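Long-range contacts in CyaB (Pseudomonas aeruginosa, PDB 3R5G), which is probably an adenylate cyclase that makes cyclic AMP from ATP, present here as its class III catalytic domain without the membrane part: residues R7-V12 with I114-C119; R171-I176 with V185-V190. All coordinates share one frame; numbering follows the deposited sequence.

Interaction 1: residues R7-V12 with I114-C119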
loop_
_atom_site.group_PDB
_atom_site.type_symbol
_atom_site.label_atom_id
_atom_site.label_comp_id
_atom_site.label_asym_id
_atom_site.label_seq_id
_atom_site.Cartn_x
_atom_site.Cartn_y
_atom_site.Cartn_z
ATOM N N ARG A 7 9.859 17.308 9.024
ATOM C CA ARG A 7 10.704 16.083 9.077
ATOM C C ARG A 7 10.826 15.757 10.535
ATOM O O ARG A 7 11.257 16.604 11.294
ATOM C CB ARG A 7 12.097 16.358 8.535
ATOM C CG ARG A 7 12.864 15.102 8.211
ATOM C CD ARG A 7 13.404 15.129 6.777
ATOM N NE ARG A 7 14.335 14.023 6.573
ATOM C CZ ARG A 7 15.378 13.793 7.368
ATOM N NH1 ARG A 7 15.604 14.604 8.396
ATOM N NH2 ARG A 7 16.198 12.749 7.139
ATOM N N LYS A 8 10.436 14.538 10.950
ATOM C CA LYS A 8 10.368 14.218 12.382
ATOM C C LYS A 8 10.772 12.744 12.582
ATOM O O LYS A 8 10.511 11.955 11.662
ATOM C CB LYS A 8 8.946 14.402 12.880
ATOM C CG LYS A 8 8.555 15.883 12.942
ATOM C CD LYS A 8 7.028 15.952 13.165
ATOM C CE LYS A 8 6.700 15.722 14.617
ATOM N NZ LYS A 8 5.714 16.815 14.994
ATOM N N LYS A 9 11.329 12.433 13.754
ATOM C CA LYS A 9 11.712 10.990 14.075
ATOM C C LYS A 9 10.390 10.334 14.495
ATOM O O LYS A 9 9.747 10.765 15.457
ATOM C CB LYS A 9 12.687 10.973 15.207
ATOM C CG LYS A 9 13.124 9.453 15.431
ATOM C CD LYS A 9 14.290 9.432 16.345
ATOM C CE LYS A 9 15.598 9.597 15.632
ATOM N NZ LYS A 9 16.664 9.304 16.671
ATOM N N LEU A 10 9.976 9.305 13.770
ATOM C CA LEU A 10 8.777 8.549 14.042
ATOM C C LEU A 10 9.128 7.073 14.180
ATOM O O LEU A 10 10.103 6.631 13.626
ATOM C CB LEU A 10 7.791 8.687 12.921
ATOM C CG LEU A 10 7.423 10.090 12.434
ATOM C CD1 LEU A 10 6.404 9.964 11.319
ATOM C CD2 LEU A 10 6.809 10.837 13.544
ATOM N N THR A 11 8.269 6.345 14.910
ATOM C CA THR A 11 8.225 4.859 14.770
ATOM C C THR A 11 7.002 4.580 13.931
ATOM O O THR A 11 5.863 5.011 14.231
ATOM C CB THR A 11 8.277 4.179 16.131
ATOM O OG1 THR A 11 9.530 4.428 16.754
ATOM C CG2 THR A 11 8.175 2.596 15.937
ATOM N N VAL A 12 7.208 3.786 12.903
ATOM C CA VAL A 12 6.197 3.469 11.895
ATOM C C VAL A 12 5.881 1.981 11.870
ATOM O O VAL A 12 6.827 1.169 11.935
ATOM C CB VAL A 12 6.645 3.877 10.429
ATOM C CG1 VAL A 12 5.619 3.515 9.407
ATOM C CG2 VAL A 12 7.069 5.373 10.420
ATOM N N ILE A 114 8.171 -2.917 11.862
ATOM C CA ILE A 114 8.250 -1.643 12.616
ATOM C C ILE A 114 9.616 -1.101 12.359
ATOM O O ILE A 114 10.616 -1.850 12.510
ATOM C CB ILE A 114 7.957 -1.881 14.106
ATOM C CG1 ILE A 114 6.600 -2.534 14.236
ATOM C CG2 ILE A 114 8.056 -0.550 14.840
ATOM C CD1 ILE A 114 6.273 -2.919 15.739
ATOM N N ASN A 115 9.725 0.201 12.084
ATOM C CA ASN A 115 11.011 0.826 11.944
ATOM C C ASN A 115 10.931 2.185 12.554
ATOM O O ASN A 115 9.845 2.798 12.584
ATOM C CB ASN A 115 11.340 0.937 10.431
ATOM C CG ASN A 115 12.639 1.698 10.152
ATOM O OD1 ASN A 115 13.683 1.399 10.763
ATOM N ND2 ASN A 115 12.563 2.716 9.308
ATOM N N THR A 116 12.015 2.770 12.961
ATOM C CA THR A 116 12.095 4.110 13.543
ATOM C C THR A 116 13.130 4.908 12.764
ATOM O O THR A 116 14.172 4.415 12.416
ATOM C CB THR A 116 12.600 3.994 14.951
ATOM O OG1 THR A 116 11.740 3.144 15.723
ATOM C CG2 THR A 116 12.781 5.405 15.682
ATOM N N GLY A 117 12.784 6.127 12.409
ATOM C CA GLY A 117 13.743 7.037 11.716
ATOM C C GLY A 117 13.007 8.288 11.280
ATOM O O GLY A 117 11.804 8.478 11.556
ATOM N N TYR A 118 13.795 9.216 10.681
ATOM C CA TYR A 118 13.191 10.481 10.254
ATOM C C TYR A 118 12.352 10.339 9.070
ATOM O O TYR A 118 12.727 9.745 8.058
ATOM C CB TYR A 118 14.367 11.498 9.989
ATOM C CG TYR A 118 14.936 11.978 11.315
ATOM C CD1 TYR A 118 14.362 13.085 12.030
ATOM C CD2 TYR A 118 16.038 11.387 11.891
ATOM C CE1 TYR A 118 14.856 13.503 13.293
ATOM C CE2 TYR A 118 16.537 11.848 13.097
ATOM C CZ TYR A 118 15.936 12.881 13.791
ATOM O OH TYR A 118 16.471 13.304 15.025
ATOM N N CYS A 119 11.137 10.896 9.158
ATOM C CA CYS A 119 10.121 10.819 8.120
ATOM C C CYS A 119 9.568 12.197 7.813
ATOM O O CYS A 119 9.690 13.046 8.634
ATOM C CB CYS A 119 8.912 9.973 8.600
ATOM S SG CYS A 119 9.332 8.242 8.967
HETATM O O HOH W 1 15.270 10.128 6.657
#
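Six backbone hydrogen bonds zip the antiparallel segments 7-12 and 114-119 together, two each for the pairs Lys8-Cys119, Leu10-Gly117 and Val12-Asn115. Val12 N to Asn115 O, 2.8 Å and 174°, lies nearly along the C=O axis. Thr11 and Thr116, a non-hydrogen-bonded pair, instead join their hydroxyls, OG1 to OG1 at 2.8 Å; in each, OG1 stands beside the backbone N, anti to the carbonyl carbon. Thr11 CG2 presses Ile114 CG2 at 3.3 Å, tighter than usual van der Waals contact. Farther along this face, Lys9 CB sits over the Tyr118 ring, 4.1 Å from its centroid (CH-pi), and the bend at chi3 carries CE to 3.5 Å from Tyr118 CE2. The Arg7 guanidinium lays one face against Tyr118 CB, its plane nearly parallel to the ring. On the other face, Cys119 CB meets Leu10 CD1 at 3.7 Å, while Cys119 SG reaches Val12 CG2. Helix 74-100 packs on Lys9 and Thr11, helix 137-148 on Val12 and Cys119. Asn115 is held by Ser157 and Glu138. The chain turns at Gly117, and strand 6-18 pairs with the strands before and after it. The buried hydroxyls satisfy each other, Thr116 OG1 also bonding Thr160 OG1, beside the Thr11-Ile114 methyl contact.

Interaction 2: residues R171-I176 with V185-V190; sequences RDKGQI and VQIYQV
A beta bulge between Asp172 and Gln175 shifts the register of the 171-176/185-190 hairpin by one residue, with Gly174 at positive phi (78°). Gln186 fits its side chain to this irregularity: CG is anti to the backbone N (chi1 175°), and the bend at chi2 brings the amide back over the opposite strand. Its NE2 donates to Asp172 OD1 (2.8 Å), approaching from above the carboxylate, whose plane stands almost perpendicular to the amide. The same OD1 takes Gly174 N on its anti lone pair, closing an Asx turn, so two donors grip one oxygen. Gln186 OE1 accepts from Gln175 NE2 at 2.9 Å, and water 3 links it to Asp172 OD2. Ile176 and Ile187 both place CG1 in the crowded position between N and the carbonyl carbon; their chains cross at about a right angle, Ile176 CG2 lying 3.8 Å from Ile187 CD1. The extended Lys173 chain runs obliquely past Gln189, CD to NE2 3.5 Å; Lys173 NZ salt-bridges Glu150 and Glu153, and Gln189 NE2 hydrogen-bonds Glu153. On the face of Asp172 and Gln186, Tyr188 stacks on Tyr161 and its OH bonds His158 ND1. Ile187 and Val185 rest on helix 137-148, while strand 185-190 also pairs with strand 154-157.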
loop_
_atom_site.group_PDB
_atom_site.type_symbol
_atom_site.label_atom_id
_atom_site.label_comp_id
_atom_site.label_asym_id
_atom_site.label_seq_id
_atom_site.Cartn_x
_atom_site.Cartn_y
_atom_site.Cartn_z
ATOM N N ARG A 171 14.985 -10.946 19.570
ATOM C CA ARG A 171 15.967 -11.951 19.106
ATOM C C ARG A 171 16.433 -11.569 17.730
ATOM O O ARG A 171 15.671 -11.272 16.834
ATOM C CB ARG A 171 15.161 -13.228 18.972
ATOM C CG ARG A 171 16.068 -14.324 18.700
ATOM C CD ARG A 171 15.345 -15.682 18.714
ATOM N NE ARG A 171 14.096 -15.922 19.426
ATOM C CZ ARG A 171 13.935 -16.633 20.547
ATOM N NH1 ARG A 171 12.702 -16.821 20.976
ATOM N NH2 ARG A 171 14.956 -17.114 21.257
ATOM N N ASP A 172 17.751 -11.520 17.544
ATOM C CA ASP A 172 18.365 -11.303 16.222
ATOM C C ASP A 172 17.889 -12.276 15.159
ATOM O O ASP A 172 17.856 -13.522 15.403
ATOM C CB ASP A 172 19.899 -11.431 16.454
ATOM C CG ASP A 172 20.775 -11.003 15.293
ATOM O OD1 ASP A 172 20.358 -10.967 14.165
ATOM O OD2 ASP A 172 21.996 -10.693 15.611
ATOM N N LYS A 173 17.431 -11.719 14.029
ATOM C CA LYS A 173 16.953 -12.603 12.943
ATOM C C LYS A 173 17.788 -12.379 11.687
ATOM O O LYS A 173 17.321 -12.559 10.538
ATOM C CB LYS A 173 15.436 -12.460 12.697
ATOM C CG LYS A 173 14.837 -13.788 12.112
ATOM C CD LYS A 173 13.516 -13.559 11.413
ATOM C CE LYS A 173 13.128 -14.887 10.796
ATOM N NZ LYS A 173 11.809 -14.950 10.184
ATOM N N GLY A 174 19.010 -11.983 11.953
ATOM C CA GLY A 174 19.959 -11.756 10.790
ATOM C C GLY A 174 19.704 -10.425 10.064
ATOM O O GLY A 174 19.388 -9.394 10.661
ATOM N N GLN A 175 19.958 -10.480 8.741
ATOM C CA GLN A 175 19.853 -9.311 7.899
ATOM C C GLN A 175 19.167 -9.820 6.629
ATOM O O GLN A 175 19.340 -10.936 6.191
ATOM C CB GLN A 175 21.245 -8.709 7.579
ATOM C CG GLN A 175 22.131 -8.387 8.707
ATOM C CD GLN A 175 22.772 -9.668 9.388
ATOM O OE1 GLN A 175 23.235 -10.549 8.640
ATOM N NE2 GLN A 175 22.935 -9.690 10.701
ATOM N N ILE A 176 18.287 -9.006 6.118
ATOM C CA ILE A 176 17.542 -9.369 4.946
ATOM C C ILE A 176 17.802 -8.405 3.794
ATOM O O ILE A 176 18.292 -7.236 3.953
ATOM C CB ILE A 176 15.947 -9.645 5.198
ATOM C CG1 ILE A 176 15.213 -8.475 5.898
ATOM C CG2 ILE A 176 15.700 -11.018 5.909
ATOM C CD1 ILE A 176 15.826 -7.058 5.719
ATOM N N VAL A 185 19.943 -4.677 5.998
ATOM C CA VAL A 185 19.478 -4.197 7.275
ATOM C C VAL A 185 19.222 -5.340 8.324
ATOM O O VAL A 185 18.591 -6.383 8.058
ATOM C CB VAL A 185 18.224 -3.221 7.200
ATOM C CG1 VAL A 185 18.271 -2.309 5.894
ATOM C CG2 VAL A 185 16.895 -3.954 7.373
ATOM N N GLN A 186 19.752 -4.951 9.441
ATOM C CA GLN A 186 19.744 -5.765 10.653
ATOM C C GLN A 186 18.300 -5.831 11.108
ATOM O O GLN A 186 17.646 -4.778 11.220
ATOM C CB GLN A 186 20.636 -5.199 11.705
ATOM C CG GLN A 186 20.589 -5.934 13.083
ATOM C CD GLN A 186 21.014 -7.356 12.983
ATOM O OE1 GLN A 186 22.145 -7.628 12.517
ATOM N NE2 GLN A 186 20.147 -8.304 13.384
ATOM N N ILE A 187 17.828 -7.015 11.400
ATOM C CA ILE A 187 16.391 -7.214 11.848
ATOM C C ILE A 187 16.313 -8.047 13.102
ATOM O O ILE A 187 17.232 -8.785 13.472
ATOM C CB ILE A 187 15.485 -7.756 10.802
ATOM C CG1 ILE A 187 15.935 -9.211 10.353
ATOM C CG2 ILE A 187 15.395 -6.678 9.617
ATOM C CD1 ILE A 187 14.967 -9.987 9.516
ATOM N N TYR A 188 15.238 -7.876 13.886
ATOM C CA TYR A 188 14.990 -8.656 15.103
ATOM C C TYR A 188 13.554 -9.043 15.241
ATOM O O TYR A 188 12.696 -8.329 14.641
ATOM C CB TYR A 188 15.289 -7.742 16.337
ATOM C CG TYR A 188 16.698 -7.178 16.421
ATOM C CD1 TYR A 188 17.009 -6.067 15.655
ATOM C CD2 TYR A 188 17.691 -7.808 17.201
ATOM C CE1 TYR A 188 18.348 -5.562 15.652
ATOM C CE2 TYR A 188 19.004 -7.324 17.199
ATOM C CZ TYR A 188 19.275 -6.187 16.440
ATOM O OH TYR A 188 20.592 -5.674 16.462
ATOM N N GLN A 189 13.266 -10.165 15.841
ATOM C CA GLN A 189 11.911 -10.612 16.169
ATOM C C GLN A 189 11.631 -10.097 17.573
ATOM O O GLN A 189 12.492 -10.109 18.455
ATOM C CB GLN A 189 11.850 -12.149 16.195
ATOM C CG GLN A 189 12.025 -12.780 14.883
ATOM C CD GLN A 189 12.291 -14.283 15.018
ATOM O OE1 GLN A 189 13.053 -14.714 15.891
ATOM N NE2 GLN A 189 11.741 -15.028 14.088
ATOM N N VAL A 190 10.371 -9.654 17.820
ATOM C CA VAL A 190 9.948 -9.266 19.141
ATOM C C VAL A 190 9.224 -10.429 19.801
ATOM O O VAL A 190 8.369 -11.100 19.179
ATOM C CB VAL A 190 8.955 -8.038 18.979
ATOM C CG1 VAL A 190 8.355 -7.753 20.351
ATOM C CG2 VAL A 190 9.705 -6.844 18.603
HETATM O O HOH W 2 11.671 -15.702 18.073
HETATM O O HOH W 3 23.671 -9.926 13.832
#

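How the interactions relate
Interactions 1 and 2 both reach the same branched, mixed sheet, their centres 18 Å apart and their nearest atoms about 6 Å apart without touching. Strand 154-157 bridges them: it runs parallel to strand 109-116, where Ile114 bonds Leu155 and Ser157, and antiparallel to strand 185-190, where Tyr188 bonds Ile156. The hairpin thus extends the sheet outward from the buried strand pairing of residues 7-12 and 114-119. Helix 137-148 touches both contacts, its Leu141 meeting Asn115 and Val185. As in related class III cyclases, strand 6-18 probably carries one of the metal-binding aspartates; no nucleotide or metal takes part in either contact.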